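Local atomic coordinates of chitinase (PDB entry 5XSW), a protein that probably catalyses the endo-hydrolysis of chitin, the beta-1,4-linked polymer of N-acetylglucosamine, and binds sugars in a pocket of its helical domain. Residues A[67-72]-A[480-485]; A[108-113]-A[306-311]; A[302-307]-A[326-331]; A[315-320]-A[351-356]. All coordinates share one frame; numbering follows the deposited sequence.

Contacts 2, 3 and 4 form one cluster built round helices and one loop, with centres about 10 to 14 Å apart, while contact 1 lies at its flank, its centre about 16 Å from that of contact 2. Helix 288-311 serves both contact 2 and contact 3, and helix 313-321 brings Tyr315 of contact 4 against both of them and Asn316 against contact 2. Contact 1 joins strand 65-69 to the C-terminal helix 475-482, so the other three fall between its segments in the chain. Contact 2 closes before contact 4 opens, whereas the segments of contacts 3 and 4 alternate. Contact 1 and the loop of contact 2 tie the N-terminal beta-sheet region to the helical domain.

Contact 1: A[67-72]-A[480-485]; sequences TIDLTW and HARNYN
With chi1 at 177°, Asp69 swings CG opposite its own backbone N and sends its carboxylate off the end of strand 65-69, while Arg482, folded at chi3 (79°), brings its guanidinium up from the last turn of helix 475-482 to meet it. The two side chains approach from opposite directions and form a salt bridge. Its main bond runs from Arg482 NH1 to Asp69 OD1 at 2.7 Å; OD1 lies close to the guanidinium plane and is approached on the syn side of the carboxylate, somewhat out of the carboxylate plane. A second, weak bond joins Arg482 NH2 to Asp69 OD2 at 3.2 Å. The pairing is thus two-pronged but twisted, for the carboxylate and guanidinium planes stand 69° apart.

Asp69 OD1 is gripped twice. Thr71 N donates to it at 2.8 Å from the carboxylate face opposite the one Arg482 NH1 uses, so the group is held from both sides. The same guanidinium edge also touches the backbone at Thr71, where NH1 lies 3.7 Å from Thr71 CA. Tyr478, one helical turn before Arg482, reinforces the junction by bonding through its hydroxyl to Thr71 O and, weakly, to Arg482 NH1. The example shows an Asx turn at a strand end, its acceptor doubly used, serving as the docking point of a surface salt bridge between a beta-sheet region and a C-terminal helix.

Contact 2: A[108-113]-A[306-311]; sequences ESIIYP and LLYAAV
The ring of Tyr308 is covered on one face by Ile110 and on the other by Tyr315, whose ring stacks against it. On the first face Ile110 CA stands 3.4 Å above the ring plane, displaced toward the rim, in a CH-pi contact that runs only 23° off the ring normal. The Ile110 side chain extends the cover. Because its CG1 branch is turned opposite the backbone N (chi1 -175°), it runs across the tyrosine, with CG1 at 3.5 Å from Tyr308 CE2 and Ile110 CD1 at 3.5 Å from Tyr308 CD2. Ser109 adds a lighter touch, its OG lying 4.0 Å from Tyr308 CE1.

At the phenol end, Ile111 N gives a weak but fairly straight hydrogen bond to Tyr308 OH, 3.4 Å long. The stronger polar partner of that hydroxyl is Asn316 OD1, and the amide of Asn316 also bonds through ND2 to Ser109 O. One asparagine therefore ties the ring's end to the very loop that lies over its face. Ile111 CG1 approaches the same hydroxyl at 4.0 Å, giving it an apolar neighbour beside its polar ones.

The loop that follows strand 98-104 is in this way laid along the end of helix 288-311. Ile111 O bonds to NH2 of Arg304, one turn before Tyr308 on that helix, Tyr112 OH bonds to Glu305, and helix 313-321 supplies Tyr315 to the far face of the ring and Asn316 to the hydroxyl.

Contact 3: A[302-307]-A[326-331]; sequences MERELL and WAETEI
Arg304 and Glu328 meet through a single buried salt bridge, Arg304 NE to Glu328 OE2 at 2.8 Å. The acceptor sits at the guanidinium edge almost exactly in its plane, and the bond is reasonably straight, reaching the carboxylate oxygen on its syn side, tilted out of the carboxylate plane. The two planes are turned 49° against each other, and NE alone makes the bond. Glu328, its chain extended with CG opposite the backbone N (chi1 175°), and Arg304, extended to NE, span the gap. Beside the ion pair, Leu307 CD1 packs on Ile331 CG2 at 4.0 Å.

In the next shell both carboxylate oxygens find further partners. Tyr154 OH bonds to Glu328 OE1 and also to Arg304 NH2, bridging the pair from outside, and Tyr315 OH shares OE2 with the arginine. Ile111 O takes a further bond from Arg304 NH2. Such a surround probably favours the ionised forms of both residues despite their burial.

Helices 288-311 and 327-338 cross steeply, their short segments at 111° and 11.5 Å apart at closest approach. Tyr315 of helix 313-321 and Ile343 of helix 340-346 pack against Leu307 and help fill the junction.

Contact 4: A[315-320]-A[351-356]; sequences YNEFLR and DNWEKA
The backbone bond from Ala356 N to Asn352 O, 2.9 Å long, winds the first turn of helix 353-357 and so sets the methyl of Ala356 beside Phe318. No hydrogen bond crosses between the two segments, and the shared surface is made mainly by side chains that lie against one another. Ala356 CB meets the edge of the Phe318 ring, close to its plane, at 3.9 Å from CE1.

The larger part falls to Trp353. With chi1 at 177° its indole is thrown out from the start of its helix toward helix 313-321, where the outer rim of the six-membered ring comes down on the root of Phe318. Trp353 CH2 lies 3.7 Å from Phe318 CB and 3.6 Å from Phe318 N. The two aromatic side chains run past one another with opposed headings, their ring centroids 5.9 Å apart and their planes at 59°, an oblique pairing. Glu317 lies crosswise to the indole, its CD at 3.8 Å from Trp353 CZ2.

Partners beyond the segments complete the setting. Lys314 makes a cation-pi contact with Trp353, Phe349 meets the Phe318 ring, and Ala327 and Ile331 of helix 327-338 pack on that same phenylalanine. Chemically, the two helices adhere by dispersion and shape, with no directional bond between them. Lys314, through its cation-pi contact, probably adds a modest electrostatic attraction to the indole.

Contact 1: A[67-72]-A[480-485]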
# COMPACT_ATOMS: atom_id res chain seq x y z
N THR A 67 -12.00 27.57 14.84
CA THR A 67 -11.31 26.33 14.41
C THR A 67 -10.23 26.66 13.39
O THR A 67 -10.56 27.21 12.33
CB THR A 67 -12.29 25.35 13.80
OG1 THR A 67 -13.36 25.13 14.74
CG2 THR A 67 -11.55 23.96 13.43
N ILE A 68 -8.98 26.39 13.73
CA ILE A 68 -7.86 26.65 12.84
C ILE A 68 -7.51 25.36 12.10
O ILE A 68 -7.26 24.33 12.74
CB ILE A 68 -6.63 27.12 13.58
CG1 ILE A 68 -6.90 28.48 14.29
CG2 ILE A 68 -5.45 27.26 12.58
CD1 ILE A 68 -5.80 28.76 15.33
N ASP A 69 -7.50 25.42 10.77
CA ASP A 69 -7.11 24.28 9.91
C ASP A 69 -5.73 24.58 9.32
O ASP A 69 -5.58 25.55 8.60
CB ASP A 69 -8.18 24.07 8.83
CG ASP A 69 -7.84 22.93 7.82
OD1 ASP A 69 -6.76 22.36 7.88
OD2 ASP A 69 -8.69 22.65 6.96
N LEU A 70 -4.72 23.77 9.66
CA LEU A 70 -3.36 24.03 9.24
C LEU A 70 -3.08 23.58 7.80
O LEU A 70 -1.98 23.78 7.31
CB LEU A 70 -2.36 23.35 10.18
CG LEU A 70 -2.43 23.79 11.65
CD1 LEU A 70 -1.53 22.89 12.51
CD2 LEU A 70 -1.99 25.29 11.77
N THR A 71 -4.10 22.99 7.17
CA THR A 71 -4.06 22.49 5.78
C THR A 71 -2.73 21.79 5.49
O THR A 71 -2.46 20.75 6.06
CB THR A 71 -4.37 23.63 4.72
OG1 THR A 71 -3.33 24.61 4.69
CG2 THR A 71 -5.68 24.30 5.04
N TRP A 72 -1.86 22.38 4.67
CA TRP A 72 -0.65 21.66 4.27
C TRP A 72 0.34 21.62 5.38
O TRP A 72 1.31 20.89 5.33
CB TRP A 72 -0.05 22.31 3.01
CG TRP A 72 0.55 23.65 3.27
CD1 TRP A 72 -0.08 24.89 3.17
CD2 TRP A 72 1.91 23.92 3.66
NE1 TRP A 72 0.83 25.90 3.50
CE2 TRP A 72 2.04 25.33 3.80
CE3 TRP A 72 3.01 23.10 3.93
CZ2 TRP A 72 3.24 25.92 4.18
CZ3 TRP A 72 4.20 23.69 4.32
CH2 TRP A 72 4.31 25.09 4.43
N HIS A 480 -4.70 10.98 3.56
CA HIS A 480 -5.77 10.03 3.32
C HIS A 480 -6.97 10.27 4.27
O HIS A 480 -8.12 10.36 3.84
CB HIS A 480 -5.27 8.59 3.55
CG HIS A 480 -6.24 7.57 3.07
ND1 HIS A 480 -6.32 6.31 3.62
CD2 HIS A 480 -7.12 7.60 2.05
CE1 HIS A 480 -7.24 5.61 2.97
NE2 HIS A 480 -7.77 6.39 2.04
N ALA A 481 -6.70 10.38 5.56
CA ALA A 481 -7.79 10.56 6.54
C ALA A 481 -8.44 11.95 6.39
O ALA A 481 -9.65 12.06 6.56
CB ALA A 481 -7.25 10.33 7.98
N ARG A 482 -7.67 12.99 6.06
CA ARG A 482 -8.36 14.30 5.85
C ARG A 482 -9.27 14.28 4.63
O ARG A 482 -10.21 15.03 4.59
CB ARG A 482 -7.37 15.47 5.70
CG ARG A 482 -6.54 15.62 6.90
CD ARG A 482 -6.06 17.01 7.06
NE ARG A 482 -7.18 17.77 7.62
CZ ARG A 482 -7.24 19.08 7.63
NH1 ARG A 482 -6.25 19.78 7.08
NH2 ARG A 482 -8.31 19.68 8.15
N ASN A 483 -9.01 13.42 3.64
CA ASN A 483 -9.81 13.41 2.39
C ASN A 483 -10.86 12.29 2.32
O ASN A 483 -11.36 11.97 1.24
CB ASN A 483 -8.87 13.30 1.16
CG ASN A 483 -8.11 14.58 0.89
OD1 ASN A 483 -8.64 15.49 0.25
ND2 ASN A 483 -6.86 14.68 1.39
N TYR A 484 -11.14 11.66 3.46
CA TYR A 484 -11.96 10.45 3.49
C TYR A 484 -13.37 10.86 3.93
O TYR A 484 -13.52 11.46 4.99
CB TYR A 484 -11.34 9.40 4.45
CG TYR A 484 -11.95 8.02 4.33
CD1 TYR A 484 -11.73 7.25 3.19
CD2 TYR A 484 -12.74 7.50 5.36
CE1 TYR A 484 -12.31 5.98 3.07
CE2 TYR A 484 -13.29 6.24 5.28
CZ TYR A 484 -13.08 5.49 4.13
OH TYR A 484 -13.64 4.24 4.07
N ASN A 485 -14.37 10.57 3.10
CA ASN A 485 -15.76 11.01 3.37
C ASN A 485 -16.75 9.89 3.15
O ASN A 485 -17.39 9.81 2.11
CB ASN A 485 -16.12 12.22 2.46
CG ASN A 485 -15.18 13.40 2.68
OD1 ASN A 485 -14.39 13.74 1.81
ND2 ASN A 485 -15.23 13.98 3.89

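Contact 2: A[108-113]-A[306-311]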
# COMPACT_ATOMS: atom_id res chain seq x y z
N GLU A 108 -11.50 10.86 18.67
CA GLU A 108 -11.30 10.99 20.11
C GLU A 108 -12.18 10.00 20.91
O GLU A 108 -11.85 9.61 22.01
CB GLU A 108 -11.59 12.46 20.52
CG GLU A 108 -10.57 13.44 19.89
CD GLU A 108 -10.88 14.93 20.11
OE1 GLU A 108 -11.94 15.23 20.68
OE2 GLU A 108 -10.06 15.79 19.69
N SER A 109 -13.30 9.58 20.33
CA SER A 109 -14.22 8.71 21.07
C SER A 109 -14.11 7.20 20.74
O SER A 109 -15.03 6.41 21.00
CB SER A 109 -15.64 9.18 20.79
OG SER A 109 -15.98 8.93 19.44
N ILE A 110 -13.01 6.80 20.13
CA ILE A 110 -12.94 5.41 19.70
C ILE A 110 -13.02 4.51 20.89
O ILE A 110 -12.38 4.76 21.95
CB ILE A 110 -11.63 5.15 18.87
CG1 ILE A 110 -11.64 3.72 18.34
CG2 ILE A 110 -10.37 5.43 19.69
CD1 ILE A 110 -10.65 3.60 17.05
N ILE A 111 -13.84 3.47 20.76
CA ILE A 111 -14.03 2.52 21.85
C ILE A 111 -13.09 1.32 21.78
O ILE A 111 -13.13 0.55 20.80
CB ILE A 111 -15.47 1.99 21.89
CG1 ILE A 111 -16.48 3.14 22.12
CG2 ILE A 111 -15.60 0.83 23.00
CD1 ILE A 111 -17.92 2.69 21.80
N TYR A 112 -12.23 1.16 22.79
CA TYR A 112 -11.39 -0.04 22.90
C TYR A 112 -11.75 -0.72 24.23
O TYR A 112 -11.27 -0.31 25.26
CB TYR A 112 -9.90 0.31 22.87
CG TYR A 112 -9.41 0.55 21.45
CD1 TYR A 112 -9.43 -0.51 20.52
CD2 TYR A 112 -8.99 1.81 21.03
CE1 TYR A 112 -9.01 -0.29 19.14
CE2 TYR A 112 -8.57 2.03 19.69
CZ TYR A 112 -8.58 0.95 18.77
OH TYR A 112 -8.17 1.16 17.47
N PRO A 113 -12.52 -1.77 24.18
CA PRO A 113 -13.03 -2.33 25.43
C PRO A 113 -11.94 -2.91 26.32
O PRO A 113 -10.90 -3.36 25.86
CB PRO A 113 -13.98 -3.44 24.97
CG PRO A 113 -14.16 -3.23 23.42
CD PRO A 113 -12.98 -2.50 22.96
N LEU A 306 -9.71 4.66 10.67
CA LEU A 306 -9.93 5.62 9.57
C LEU A 306 -11.40 6.13 9.61
O LEU A 306 -11.67 7.34 9.40
CB LEU A 306 -9.67 4.95 8.20
CG LEU A 306 -9.95 5.81 6.98
CD1 LEU A 306 -9.03 7.01 6.89
CD2 LEU A 306 -9.79 4.89 5.73
N LEU A 307 -12.33 5.22 9.79
CA LEU A 307 -13.75 5.59 9.88
C LEU A 307 -13.93 6.60 11.03
O LEU A 307 -14.52 7.68 10.85
CB LEU A 307 -14.61 4.36 10.06
CG LEU A 307 -14.80 3.58 8.73
CD1 LEU A 307 -15.34 2.18 8.91
CD2 LEU A 307 -15.65 4.34 7.67
N TYR A 308 -13.44 6.24 12.19
CA TYR A 308 -13.55 7.14 13.35
C TYR A 308 -12.92 8.48 13.09
O TYR A 308 -13.49 9.51 13.51
CB TYR A 308 -12.88 6.53 14.58
CG TYR A 308 -13.80 5.68 15.49
CD1 TYR A 308 -14.64 6.31 16.44
CD2 TYR A 308 -13.74 4.30 15.47
CE1 TYR A 308 -15.44 5.54 17.32
CE2 TYR A 308 -14.51 3.51 16.36
CZ TYR A 308 -15.37 4.18 17.30
OH TYR A 308 -16.12 3.44 18.18
N ALA A 309 -11.74 8.50 12.46
CA ALA A 309 -11.05 9.79 12.21
C ALA A 309 -11.86 10.68 11.29
O ALA A 309 -11.72 11.92 11.33
CB ALA A 309 -9.67 9.59 11.59
N ALA A 310 -12.64 10.06 10.42
CA ALA A 310 -13.39 10.82 9.43
C ALA A 310 -14.74 11.27 9.96
O ALA A 310 -15.23 12.30 9.57
CB ALA A 310 -13.64 9.98 8.16
N VAL A 311 -15.42 10.42 10.73
CA VAL A 311 -16.82 10.74 11.05
C VAL A 311 -17.03 11.08 12.55
O VAL A 311 -18.11 11.50 12.94
CB VAL A 311 -17.77 9.61 10.62
CG1 VAL A 311 -17.51 9.24 9.15
CG2 VAL A 311 -17.65 8.42 11.51

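Contact 3: A[302-307]-A[326-331]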
# COMPACT_ATOMS: atom_id res chain seq x y z
N MET A 302 -6.92 -0.49 11.28
CA MET A 302 -6.72 0.68 10.46
C MET A 302 -8.05 1.13 9.85
O MET A 302 -8.33 2.30 9.81
CB MET A 302 -5.71 0.40 9.35
CG MET A 302 -5.58 1.51 8.32
SD MET A 302 -6.79 1.42 6.99
CE MET A 302 -6.09 0.11 5.99
N GLU A 303 -8.86 0.19 9.39
CA GLU A 303 -10.13 0.56 8.80
C GLU A 303 -11.01 1.27 9.83
O GLU A 303 -11.57 2.31 9.56
CB GLU A 303 -10.87 -0.68 8.31
CG GLU A 303 -10.13 -1.54 7.31
CD GLU A 303 -10.87 -2.82 7.01
OE1 GLU A 303 -12.11 -2.76 6.94
OE2 GLU A 303 -10.24 -3.87 6.85
N ARG A 304 -11.07 0.70 11.03
CA ARG A 304 -11.90 1.24 12.09
C ARG A 304 -11.42 2.61 12.52
O ARG A 304 -12.21 3.51 12.67
CB ARG A 304 -11.90 0.29 13.28
CG ARG A 304 -12.94 0.61 14.34
CD ARG A 304 -13.27 -0.62 15.17
NE ARG A 304 -14.17 -0.37 16.28
CZ ARG A 304 -13.79 -0.04 17.50
NH1 ARG A 304 -12.51 0.10 17.79
NH2 ARG A 304 -14.69 0.15 18.45
N GLU A 305 -10.11 2.75 12.66
CA GLU A 305 -9.48 4.03 13.00
C GLU A 305 -9.74 5.07 11.93
O GLU A 305 -9.96 6.27 12.25
CB GLU A 305 -7.97 3.90 13.24
CG GLU A 305 -7.54 3.10 14.56
CD GLU A 305 -7.41 3.99 15.83
OE1 GLU A 305 -7.63 5.21 15.70
OE2 GLU A 305 -7.01 3.46 16.92
N LEU A 306 -9.71 4.66 10.67
CA LEU A 306 -9.93 5.62 9.57
C LEU A 306 -11.40 6.13 9.61
O LEU A 306 -11.67 7.34 9.40
CB LEU A 306 -9.67 4.95 8.20
CG LEU A 306 -9.95 5.81 6.98
CD1 LEU A 306 -9.03 7.01 6.89
CD2 LEU A 306 -9.79 4.89 5.73
N LEU A 307 -12.33 5.22 9.79
CA LEU A 307 -13.75 5.59 9.88
C LEU A 307 -13.93 6.60 11.03
O LEU A 307 -14.52 7.68 10.85
CB LEU A 307 -14.61 4.36 10.06
CG LEU A 307 -14.80 3.58 8.73
CD1 LEU A 307 -15.34 2.18 8.91
CD2 LEU A 307 -15.65 4.34 7.67
N TRP A 326 -24.87 -6.82 13.54
CA TRP A 326 -23.55 -7.21 12.99
C TRP A 326 -23.06 -6.13 12.00
O TRP A 326 -22.07 -6.35 11.28
CB TRP A 326 -23.66 -8.58 12.33
CG TRP A 326 -23.70 -9.74 13.28
CD1 TRP A 326 -24.80 -10.25 13.93
CD2 TRP A 326 -22.58 -10.54 13.70
NE1 TRP A 326 -24.42 -11.31 14.73
CE2 TRP A 326 -23.08 -11.51 14.61
CE3 TRP A 326 -21.22 -10.51 13.41
CZ2 TRP A 326 -22.25 -12.46 15.22
CZ3 TRP A 326 -20.40 -11.46 14.01
CH2 TRP A 326 -20.91 -12.41 14.91
N ALA A 327 -23.75 -4.97 11.97
CA ALA A 327 -23.42 -3.93 11.01
C ALA A 327 -21.92 -3.53 11.01
O ALA A 327 -21.33 -3.48 9.95
CB ALA A 327 -24.26 -2.68 11.26
N GLU A 328 -21.32 -3.22 12.16
CA GLU A 328 -19.95 -2.81 12.21
C GLU A 328 -19.02 -3.89 11.59
O GLU A 328 -18.10 -3.61 10.77
CB GLU A 328 -19.51 -2.51 13.64
CG GLU A 328 -18.00 -2.17 13.71
CD GLU A 328 -17.51 -1.77 15.10
OE1 GLU A 328 -17.94 -2.44 16.09
OE2 GLU A 328 -16.67 -0.87 15.19
N THR A 329 -19.24 -5.12 12.02
CA THR A 329 -18.43 -6.27 11.57
C THR A 329 -18.57 -6.45 10.05
O THR A 329 -17.60 -6.76 9.35
CB THR A 329 -18.82 -7.57 12.34
OG1 THR A 329 -18.53 -7.37 13.74
CG2 THR A 329 -17.98 -8.76 11.81
N GLU A 330 -19.78 -6.30 9.52
CA GLU A 330 -19.99 -6.38 8.09
C GLU A 330 -19.19 -5.29 7.31
O GLU A 330 -18.56 -5.59 6.28
CB GLU A 330 -21.50 -6.21 7.75
CG GLU A 330 -22.30 -7.45 8.22
CD GLU A 330 -23.79 -7.15 8.24
OE1 GLU A 330 -24.26 -6.45 7.33
OE2 GLU A 330 -24.47 -7.60 9.16
N ILE A 331 -19.23 -4.06 7.79
CA ILE A 331 -18.53 -2.92 7.18
C ILE A 331 -17.02 -3.17 7.21
O ILE A 331 -16.30 -3.03 6.20
CB ILE A 331 -18.84 -1.63 7.91
CG1 ILE A 331 -20.32 -1.25 7.67
CG2 ILE A 331 -17.93 -0.48 7.41
CD1 ILE A 331 -20.81 -0.08 8.51

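Contact 4: A[315-320]-A[351-356]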
# COMPACT_ATOMS: atom_id res chain seq x y z
N TYR A 315 -19.76 7.81 14.50
CA TYR A 315 -19.49 6.35 14.45
C TYR A 315 -20.18 5.63 15.61
O TYR A 315 -20.88 4.65 15.42
CB TYR A 315 -17.97 6.07 14.50
CG TYR A 315 -17.58 4.64 14.14
CD1 TYR A 315 -17.67 3.63 15.07
CD2 TYR A 315 -17.14 4.29 12.82
CE1 TYR A 315 -17.29 2.30 14.76
CE2 TYR A 315 -16.77 2.98 12.50
CZ TYR A 315 -16.84 1.99 13.47
OH TYR A 315 -16.48 0.70 13.14
N ASN A 316 -19.97 6.11 16.82
CA ASN A 316 -20.68 5.49 17.98
C ASN A 316 -22.23 5.66 17.90
O ASN A 316 -22.98 4.79 18.32
CB ASN A 316 -20.14 6.08 19.30
CG ASN A 316 -18.69 5.65 19.55
OD1 ASN A 316 -18.27 4.62 19.04
ND2 ASN A 316 -17.93 6.43 20.30
N GLU A 317 -22.66 6.74 17.29
CA GLU A 317 -24.09 6.96 17.09
C GLU A 317 -24.63 5.88 16.15
O GLU A 317 -25.65 5.27 16.42
CB GLU A 317 -24.33 8.38 16.56
CG GLU A 317 -25.78 8.68 16.31
CD GLU A 317 -25.99 10.01 15.57
OE1 GLU A 317 -24.98 10.65 15.20
OE2 GLU A 317 -27.17 10.41 15.36
N PHE A 318 -23.88 5.58 15.08
CA PHE A 318 -24.27 4.46 14.21
C PHE A 318 -24.30 3.12 14.94
O PHE A 318 -25.21 2.32 14.70
CB PHE A 318 -23.29 4.39 12.99
CG PHE A 318 -23.58 3.26 12.06
CD1 PHE A 318 -24.58 3.38 11.11
CD2 PHE A 318 -22.90 2.08 12.17
CE1 PHE A 318 -24.88 2.35 10.29
CE2 PHE A 318 -23.19 1.00 11.32
CZ PHE A 318 -24.16 1.15 10.39
N LEU A 319 -23.31 2.85 15.79
CA LEU A 319 -23.29 1.57 16.54
C LEU A 319 -24.56 1.47 17.45
O LEU A 319 -25.17 0.42 17.62
CB LEU A 319 -22.04 1.46 17.41
CG LEU A 319 -20.59 1.38 16.80
CD1 LEU A 319 -19.50 1.43 17.89
CD2 LEU A 319 -20.45 0.12 15.97
N ARG A 320 -24.92 2.58 18.06
CA ARG A 320 -26.11 2.65 18.96
C ARG A 320 -27.40 2.41 18.15
O ARG A 320 -28.23 1.63 18.54
CB ARG A 320 -26.05 4.01 19.68
CG ARG A 320 -27.14 4.43 20.65
CD ARG A 320 -26.63 5.62 21.53
NE ARG A 320 -26.42 6.89 20.81
CZ ARG A 320 -25.23 7.51 20.62
NH1 ARG A 320 -25.20 8.65 19.94
NH2 ARG A 320 -24.08 7.01 21.08
N ASP A 351 -24.72 10.31 2.99
CA ASP A 351 -25.89 10.25 2.10
C ASP A 351 -26.85 9.13 2.41
O ASP A 351 -28.07 9.30 2.22
CB ASP A 351 -25.47 10.10 0.62
CG ASP A 351 -24.36 11.03 0.21
OD1 ASP A 351 -23.88 11.82 1.05
OD2 ASP A 351 -23.93 10.96 -0.95
N ASN A 352 -26.35 7.97 2.84
CA ASN A 352 -27.25 6.83 2.99
C ASN A 352 -27.46 6.40 4.44
O ASN A 352 -27.88 5.29 4.73
CB ASN A 352 -26.75 5.64 2.13
CG ASN A 352 -26.78 5.97 0.66
OD1 ASN A 352 -27.77 6.48 0.17
ND2 ASN A 352 -25.67 5.75 -0.05
N TRP A 353 -27.23 7.33 5.35
CA TRP A 353 -27.41 7.09 6.77
C TRP A 353 -28.71 6.40 7.18
O TRP A 353 -28.69 5.37 7.88
CB TRP A 353 -27.27 8.42 7.49
CG TRP A 353 -27.48 8.40 8.96
CD1 TRP A 353 -28.63 8.76 9.65
CD2 TRP A 353 -26.51 8.07 9.94
NE1 TRP A 353 -28.41 8.65 10.99
CE2 TRP A 353 -27.12 8.24 11.21
CE3 TRP A 353 -25.18 7.62 9.88
CZ2 TRP A 353 -26.45 7.98 12.40
CZ3 TRP A 353 -24.51 7.38 11.08
CH2 TRP A 353 -25.14 7.55 12.32
N GLU A 354 -29.85 6.91 6.72
CA GLU A 354 -31.11 6.37 7.20
C GLU A 354 -31.35 5.00 6.70
O GLU A 354 -31.81 4.13 7.45
CB GLU A 354 -32.32 7.28 6.79
CG GLU A 354 -32.33 8.59 7.54
CD GLU A 354 -32.57 8.41 9.06
OE1 GLU A 354 -33.19 7.40 9.47
OE2 GLU A 354 -32.11 9.26 9.85
N LYS A 355 -31.07 4.79 5.42
CA LYS A 355 -31.14 3.45 4.87
C LYS A 355 -30.22 2.48 5.64
O LYS A 355 -30.58 1.33 5.81
CB LYS A 355 -30.73 3.47 3.38
CG LYS A 355 -30.83 2.14 2.63
CD LYS A 355 -30.44 2.34 1.12
CE LYS A 355 -30.79 1.11 0.21
NZ LYS A 355 -31.98 1.34 -0.73
N ALA A 356 -29.03 2.95 6.00
CA ALA A 356 -28.06 2.07 6.70
C ALA A 356 -28.55 1.70 8.10
O ALA A 356 -28.59 0.51 8.48
CB ALA A 356 -26.74 2.73 6.83